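Local coordinates for protein phycocyanobilin lyase subunit beta (Nostoc sp. PCC 7120, PDB 5N3U) that pairs with its alpha partner CpcE to form a lyase that is probably required for attaching the bilin chromophore to the phycocyanin alpha subunit CpcA, at residues Asp73-Tyr76 and Gly77-Ala80; Leu142-Ile145 and Ser146-Ala149; Leu170-Pro173 and Ile174-Leu178. All coordinates share one frame; numbering follows the deposited sequence.

Contact 1: residues Asp73-Tyr76 and Gly77-Ala80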
loop_
_atom_site.group_PDB
_atom_site.type_symbol
_atom_site.label_atom_id
_atom_site.label_comp_id
_atom_site.label_asym_id
_atom_site.label_seq_id
_atom_site.Cartn_x
_atom_site.Cartn_y
_atom_site.Cartn_z
ATOM N N ASP B 73 -4.869 9.946 4.646
ATOM C CA ASP B 73 -4.988 8.483 4.953
ATOM C C ASP B 73 -5.106 7.615 3.754
ATOM O O ASP B 73 -5.200 6.437 3.913
ATOM C CB ASP B 73 -6.150 8.227 5.914
ATOM C CG ASP B 73 -5.811 8.727 7.326
ATOM O OD1 ASP B 73 -4.613 8.674 7.658
ATOM O OD2 ASP B 73 -6.689 9.231 8.011
ATOM N N TYR B 74 -5.054 8.195 2.559
ATOM C CA TYR B 74 -5.161 7.410 1.347
ATOM C C TYR B 74 -4.023 7.549 0.395
ATOM O O TYR B 74 -4.143 7.097 -0.777
ATOM C CB TYR B 74 -6.471 7.806 0.676
ATOM C CG TYR B 74 -7.606 7.671 1.678
ATOM C CD1 TYR B 74 -8.248 6.452 1.873
ATOM C CD2 TYR B 74 -8.057 8.754 2.403
ATOM C CE1 TYR B 74 -9.271 6.310 2.801
ATOM C CE2 TYR B 74 -9.078 8.618 3.321
ATOM C CZ TYR B 74 -9.671 7.394 3.491
ATOM O OH TYR B 74 -10.677 7.293 4.364
ATOM N N ASN B 75 -2.934 8.177 0.848
ATOM C CA ASN B 75 -1.748 8.318 0.044
ATOM C C ASN B 75 -0.572 8.245 0.980
ATOM O O ASN B 75 -0.253 9.258 1.622
ATOM C CB ASN B 75 -1.796 9.614 -0.843
ATOM C CG ASN B 75 -0.512 9.866 -1.601
ATOM O OD1 ASN B 75 0.519 9.322 -1.330
ATOM N ND2 ASN B 75 -0.568 10.766 -2.542
ATOM N N TYR B 76 0.105 7.093 1.031
ATOM C CA TYR B 76 1.180 6.903 1.958
ATOM C C TYR B 76 2.348 7.862 1.654
ATOM O O TYR B 76 3.062 8.232 2.578
ATOM C CB TYR B 76 1.665 5.459 2.055
ATOM C CG TYR B 76 2.363 4.904 0.856
ATOM C CD1 TYR B 76 3.679 5.200 0.609
ATOM C CD2 TYR B 76 1.670 4.087 -0.074
ATOM C CE1 TYR B 76 4.342 4.724 -0.539
ATOM C CE2 TYR B 76 2.325 3.601 -1.204
ATOM C CZ TYR B 76 3.634 3.968 -1.449
ATOM O OH TYR B 76 4.259 3.459 -2.527
ATOM N N GLY B 77 2.522 8.213 0.396
ATOM C CA GLY B 77 3.657 9.112 -0.004
ATOM C C GLY B 77 3.459 10.437 0.682
ATOM O O GLY B 77 4.389 10.984 1.336
ATOM N N ALA B 78 2.234 10.917 0.602
ATOM C CA ALA B 78 1.898 12.226 1.247
ATOM C C ALA B 78 1.947 12.166 2.734
ATOM O O ALA B 78 2.465 13.054 3.411
ATOM C CB ALA B 78 0.527 12.627 0.816
ATOM N N ARG B 79 1.452 11.045 3.281
ATOM C CA ARG B 79 1.368 10.859 4.705
ATOM C C ARG B 79 2.732 10.870 5.365
ATOM O O ARG B 79 2.884 11.391 6.483
ATOM C CB ARG B 79 0.561 9.575 4.984
ATOM C CG ARG B 79 0.303 9.321 6.417
ATOM C CD ARG B 79 -0.873 8.327 6.627
ATOM N NE ARG B 79 -0.554 6.961 6.221
ATOM C CZ ARG B 79 -0.945 6.336 5.088
ATOM N NH1 ARG B 79 -0.563 5.092 4.890
ATOM N NH2 ARG B 79 -1.671 6.957 4.127
ATOM N N ALA B 80 3.735 10.328 4.683
ATOM C CA ALA B 80 5.030 10.241 5.194
ATOM C C ALA B 80 5.583 11.665 5.401
ATOM O O ALA B 80 6.287 11.906 6.330
ATOM C CB ALA B 80 5.914 9.509 4.221
#
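With CG anti to the backbone N (chi1 174°), the side chain of N75 folds forward over the first turn of helix 76-89, and the bend of R79 at chi3 (70°) brings its guanidinium back over the same turn, where one face lies against CA of Y76. N75 is the N-cap. Its OD1 accepts from A78 N at 3.0 Å in a nearly straight bond, although the donor stands well above the amide carbonyl plane, and takes a weak second bond from G77 N. The N75 carbonyl O then starts the regular helix, accepting from R79 N at 3.0 Å. This is the opening of a helix in the HEAT-repeat solenoid, packed against helix 108-118. Without this carboxamide, as with an alanine here, the amides of G77 and A78 would probably lose their side-chain acceptor and the first turn could fray. NH1 of R79 sits 3.6 Å from CB of Y76, while NE is salt-bridged to D105 and NH2 to E8 of a CpcE chain. D73 crosses R79 roughly at a right angle, OD1 lying 4.6 Å from NE, too far for contact, though the opposite charges probably attract. The Y76 hydroxyl bonds to E8 of a second CpcE chain.

Contact 2: residues Leu142-Ile145 and Ser146-Ala149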
loop_
_atom_site.group_PDB
_atom_site.type_symbol
_atom_site.label_atom_id
_atom_site.label_comp_id
_atom_site.label_asym_id
_atom_site.label_seq_id
_atom_site.Cartn_x
_atom_site.Cartn_y
_atom_site.Cartn_z
ATOM N N LEU B 142 8.068 2.588 20.946
ATOM C CA LEU B 142 9.336 2.273 20.330
ATOM C C LEU B 142 9.843 0.898 20.698
ATOM O O LEU B 142 10.437 0.208 19.866
ATOM C CB LEU B 142 10.371 3.298 20.660
ATOM C CG LEU B 142 10.247 4.622 19.923
ATOM C CD1 LEU B 142 11.061 5.661 20.577
ATOM C CD2 LEU B 142 10.732 4.510 18.506
ATOM N N LEU B 143 9.601 0.487 21.934
ATOM C CA LEU B 143 9.951 -0.875 22.354
ATOM C C LEU B 143 9.142 -1.892 21.601
ATOM O O LEU B 143 9.654 -2.941 21.121
ATOM C CB LEU B 143 9.772 -1.064 23.867
ATOM C CG LEU B 143 10.645 -0.214 24.769
ATOM C CD1 LEU B 143 10.262 -0.415 26.249
ATOM C CD2 LEU B 143 12.116 -0.566 24.587
ATOM N N PHE B 144 7.861 -1.610 21.441
ATOM C CA PHE B 144 7.045 -2.492 20.646
ATOM C C PHE B 144 7.470 -2.617 19.180
ATOM O O PHE B 144 7.528 -3.745 18.634
ATOM C CB PHE B 144 5.584 -2.076 20.820
ATOM C CG PHE B 144 4.624 -2.792 19.968
ATOM C CD1 PHE B 144 4.168 -4.014 20.354
ATOM C CD2 PHE B 144 4.050 -2.184 18.857
ATOM C CE1 PHE B 144 3.253 -4.674 19.611
ATOM C CE2 PHE B 144 3.110 -2.894 18.058
ATOM C CZ PHE B 144 2.684 -4.114 18.464
ATOM N N ILE B 145 7.757 -1.500 18.505
ATOM C CA ILE B 145 8.083 -1.656 17.074
ATOM C C ILE B 145 9.497 -2.182 16.831
ATOM O O ILE B 145 9.794 -2.583 15.726
ATOM C CB ILE B 145 7.827 -0.386 16.242
ATOM C CG1 ILE B 145 8.679 0.769 16.716
ATOM C CG2 ILE B 145 6.355 -0.003 16.370
ATOM C CD1 ILE B 145 8.718 1.860 15.692
ATOM N N SER B 146 10.342 -2.155 17.858
ATOM C CA SER B 146 11.720 -2.700 17.764
ATOM C C SER B 146 11.757 -4.199 17.549
ATOM O O SER B 146 12.809 -4.738 17.274
ATOM C CB SER B 146 12.520 -2.324 19.000
ATOM O OG SER B 146 12.139 -3.133 20.109
ATOM N N GLN B 147 10.610 -4.860 17.670
ATOM C CA GLN B 147 10.457 -6.261 17.339
ATOM C C GLN B 147 10.020 -6.502 15.918
ATOM O O GLN B 147 9.925 -7.618 15.521
ATOM C CB GLN B 147 9.398 -6.910 18.260
ATOM C CG GLN B 147 9.666 -6.772 19.755
ATOM C CD GLN B 147 8.450 -6.365 20.582
ATOM O OE1 GLN B 147 7.283 -6.498 20.157
ATOM N NE2 GLN B 147 8.717 -5.829 21.782
ATOM N N ASP B 148 9.740 -5.486 15.113
ATOM C CA ASP B 148 9.222 -5.718 13.798
ATOM C C ASP B 148 10.201 -6.589 13.009
ATOM O O ASP B 148 11.408 -6.530 13.223
ATOM C CB ASP B 148 9.051 -4.393 13.045
ATOM C CG ASP B 148 8.116 -4.490 11.912
ATOM O OD1 ASP B 148 6.872 -4.360 12.133
ATOM O OD2 ASP B 148 8.578 -4.668 10.768
ATOM N N ALA B 149 9.668 -7.319 12.055
ATOM C CA ALA B 149 10.492 -8.156 11.177
ATOM C C ALA B 149 11.310 -7.388 10.141
ATOM O O ALA B 149 12.326 -7.890 9.731
ATOM C CB ALA B 149 9.652 -9.208 10.484
#
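S146 reaches back to the last turn of helix 130-145 with its hydroxyl, OG donating to the carbonyl O of L143 at 2.7 Å. This is the C-terminal end of a helix in the HEAT-repeat solenoid, where the chain leaves through a type I beta turn, I145 to D148, on its way to helix 151-163. S146 OG lies between the backbone N and the carbonyl carbon (chi1 76°), a setting that turns it toward the carbonyl three residues earlier; the donor is tilted 27° from that carbonyl's plane. The backbone N of S146 bonds to L142 O at 3.1 Å and adds a weak bond to L143 O, which therefore receives both the hydroxyl and the amide of the same residue. Beyond S146, Q147 N makes a weak bond to F144 O, and D148 N closes the turn on I145 O at 3.0 Å. The Q147 side chain bends at chi2 and comes back over the helix end, its amide plane almost perpendicular to the F144 ring and its OE1 4.0 Å from CD1 of F144.

Further out, this helix end is wedged between its neighbours. S146 OG is also hydrogen-bonded to NE of R177 on helix 171-184, a second-shell partner that helps to position the hydroxyl. I145 packs on A157 of helix 151-163 and on R111 and A115 of helix 108-118, and L142 lies on L161 and A115. F144 packs on S32 of a CpcE chain. Two bonds hold the buried carboxylate of D148 and probably help to fix the exit of the turn: OD1 is salt-bridged to R111, and OD2 accepts from E150 N.

Contact 3: residues Leu170-Pro173 and Ile174-Leu178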
loop_
_atom_site.group_PDB
_atom_site.type_symbol
_atom_site.label_atom_id
_atom_site.label_comp_id
_atom_site.label_asym_id
_atom_site.label_seq_id
_atom_site.Cartn_x
_atom_site.Cartn_y
_atom_site.Cartn_z
ATOM N N LEU B 170 13.895 6.706 31.863
ATOM C CA LEU B 170 13.677 5.812 30.755
ATOM C C LEU B 170 14.946 5.025 30.356
ATOM O O LEU B 170 14.916 4.156 29.490
ATOM C CB LEU B 170 13.160 6.677 29.558
ATOM C CG LEU B 170 11.895 7.510 29.776
ATOM C CD1 LEU B 170 11.416 8.098 28.442
ATOM C CD2 LEU B 170 10.728 6.782 30.420
ATOM N N GLN B 171 16.044 5.241 31.038
ATOM C CA GLN B 171 17.306 4.726 30.529
ATOM C C GLN B 171 17.486 3.259 30.773
ATOM O O GLN B 171 18.088 2.581 29.961
ATOM C CB GLN B 171 18.428 5.548 31.046
ATOM C CG GLN B 171 18.165 6.998 30.742
ATOM C CD GLN B 171 19.361 7.864 31.051
ATOM O OE1 GLN B 171 20.231 7.473 31.821
ATOM N NE2 GLN B 171 19.406 9.055 30.460
ATOM N N GLN B 172 16.867 2.733 31.805
ATOM C CA GLN B 172 17.061 1.366 32.122
ATOM C C GLN B 172 16.432 0.510 31.052
ATOM O O GLN B 172 17.088 -0.418 30.560
ATOM C CB GLN B 172 16.505 1.024 33.539
ATOM C CG GLN B 172 16.667 -0.449 33.927
ATOM C CD GLN B 172 15.543 -1.378 33.487
ATOM O OE1 GLN B 172 15.781 -2.424 32.882
ATOM N NE2 GLN B 172 14.331 -1.028 33.823
ATOM N N PRO B 173 15.142 0.781 30.713
ATOM C CA PRO B 173 14.530 -0.122 29.753
ATOM C C PRO B 173 15.185 -0.033 28.379
ATOM O O PRO B 173 15.092 -1.013 27.666
ATOM C CB PRO B 173 13.054 0.329 29.722
ATOM C CG PRO B 173 13.058 1.692 30.330
ATOM C CD PRO B 173 14.136 1.659 31.340
ATOM N N ILE B 174 15.759 1.116 28.051
ATOM C CA ILE B 174 16.404 1.374 26.739
ATOM C C ILE B 174 17.694 0.548 26.665
ATOM O O ILE B 174 17.777 -0.392 25.851
ATOM C CB ILE B 174 16.656 2.859 26.516
ATOM C CG1 ILE B 174 15.319 3.636 26.323
ATOM C CG2 ILE B 174 17.514 3.071 25.268
ATOM C CD1 ILE B 174 15.429 5.142 26.402
ATOM N N HIS B 175 18.635 0.809 27.589
ATOM C CA HIS B 175 19.829 -0.108 27.818
ATOM C C HIS B 175 19.498 -1.545 27.713
ATOM O O HIS B 175 20.085 -2.288 26.957
ATOM C CB HIS B 175 20.477 0.146 29.164
ATOM C CG HIS B 175 21.202 1.442 29.221
ATOM N ND1 HIS B 175 21.460 2.105 30.400
ATOM C CD2 HIS B 175 21.707 2.223 28.232
ATOM C CE1 HIS B 175 22.108 3.230 30.141
ATOM N NE2 HIS B 175 22.270 3.324 28.832
ATOM N N THR B 176 18.471 -1.939 28.430
ATOM C CA THR B 176 18.099 -3.321 28.497
ATOM C C THR B 176 17.674 -3.800 27.157
ATOM O O THR B 176 18.029 -4.938 26.752
ATOM C CB THR B 176 16.994 -3.503 29.542
ATOM O OG1 THR B 176 17.567 -3.330 30.844
ATOM C CG2 THR B 176 16.302 -4.858 29.434
ATOM N N ARG B 177 16.922 -2.937 26.429
ATOM C CA ARG B 177 16.369 -3.408 25.199
ATOM C C ARG B 177 17.483 -3.524 24.173
ATOM O O ARG B 177 17.534 -4.469 23.395
ATOM C CB ARG B 177 15.253 -2.471 24.732
ATOM C CG ARG B 177 14.685 -2.845 23.405
ATOM C CD ARG B 177 14.109 -4.195 23.398
ATOM N NE ARG B 177 13.767 -4.624 22.061
ATOM C CZ ARG B 177 13.797 -5.875 21.649
ATOM N NH1 ARG B 177 14.193 -6.843 22.475
ATOM N NH2 ARG B 177 13.454 -6.176 20.413
ATOM N N LEU B 178 18.320 -2.527 24.185
ATOM C CA LEU B 178 19.410 -2.457 23.286
ATOM C C LEU B 178 20.361 -3.658 23.421
ATOM O O LEU B 178 20.747 -4.225 22.400
ATOM C CB LEU B 178 20.157 -1.159 23.493
ATOM C CG LEU B 178 19.497 0.129 23.032
ATOM C CD1 LEU B 178 20.286 1.360 23.331
ATOM C CD2 LEU B 178 19.191 0.145 21.562
#
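The imidazole of H175 lies with one face over the carbonyl O of Q171, whose distance to CG is 3.4 Å; ND1 is about as near, but the angle is wrong for a hydrogen bond. Both residues belong to the first turns of helix 171-184, in an all-helical solenoid of HEAT type. The same Q171 carbonyl accepts from H175 N at 3.0 Å, almost in line with the carbonyl bond, so backbone bond and ring contact share one oxygen. Of the other flat group, the amide of Q172, the oxygen does the touching: OE1 comes within 2.9 Å of T176 OG1. The chain of Q172 leaves with CG anti to its N (chi1 179°) and then bends at chi2 (-87°), which turns the amide forward along the helix, toward T176. T176 OG1 also lies 3.0 Å from Q172 O, and its single proton can serve either acceptor. L170, P173 and I174 all meet L139 of helix 130-145. R177 N bonds to P173 O, while the R177 guanidinium is salt-bridged to E180. CD1 of I174 stands 4.2 Å from CB of L170.

Contacts 2 and 3 touch directly: R177 of contact 3 brings NE to within 2.9 Å of S146 OG in contact 2, a probable hydrogen bond, and its CG packs 3.6 Å from CD2 of L143. The end of helix 130-145 is thereby joined to helix 171-184; the centres of the two contacts are 14 Å apart. Contact 1 stands alone, its centre 22 Å from contact 2 and 32 Å from contact 3, on the opposite side of the chain's centre from contact 3. No other chain of the assembly touches contact 3. No active-site or ligand residue is identified among them; what relates them is their place in the helical solenoid and, for contacts 1 and 2, the meeting with CpcE.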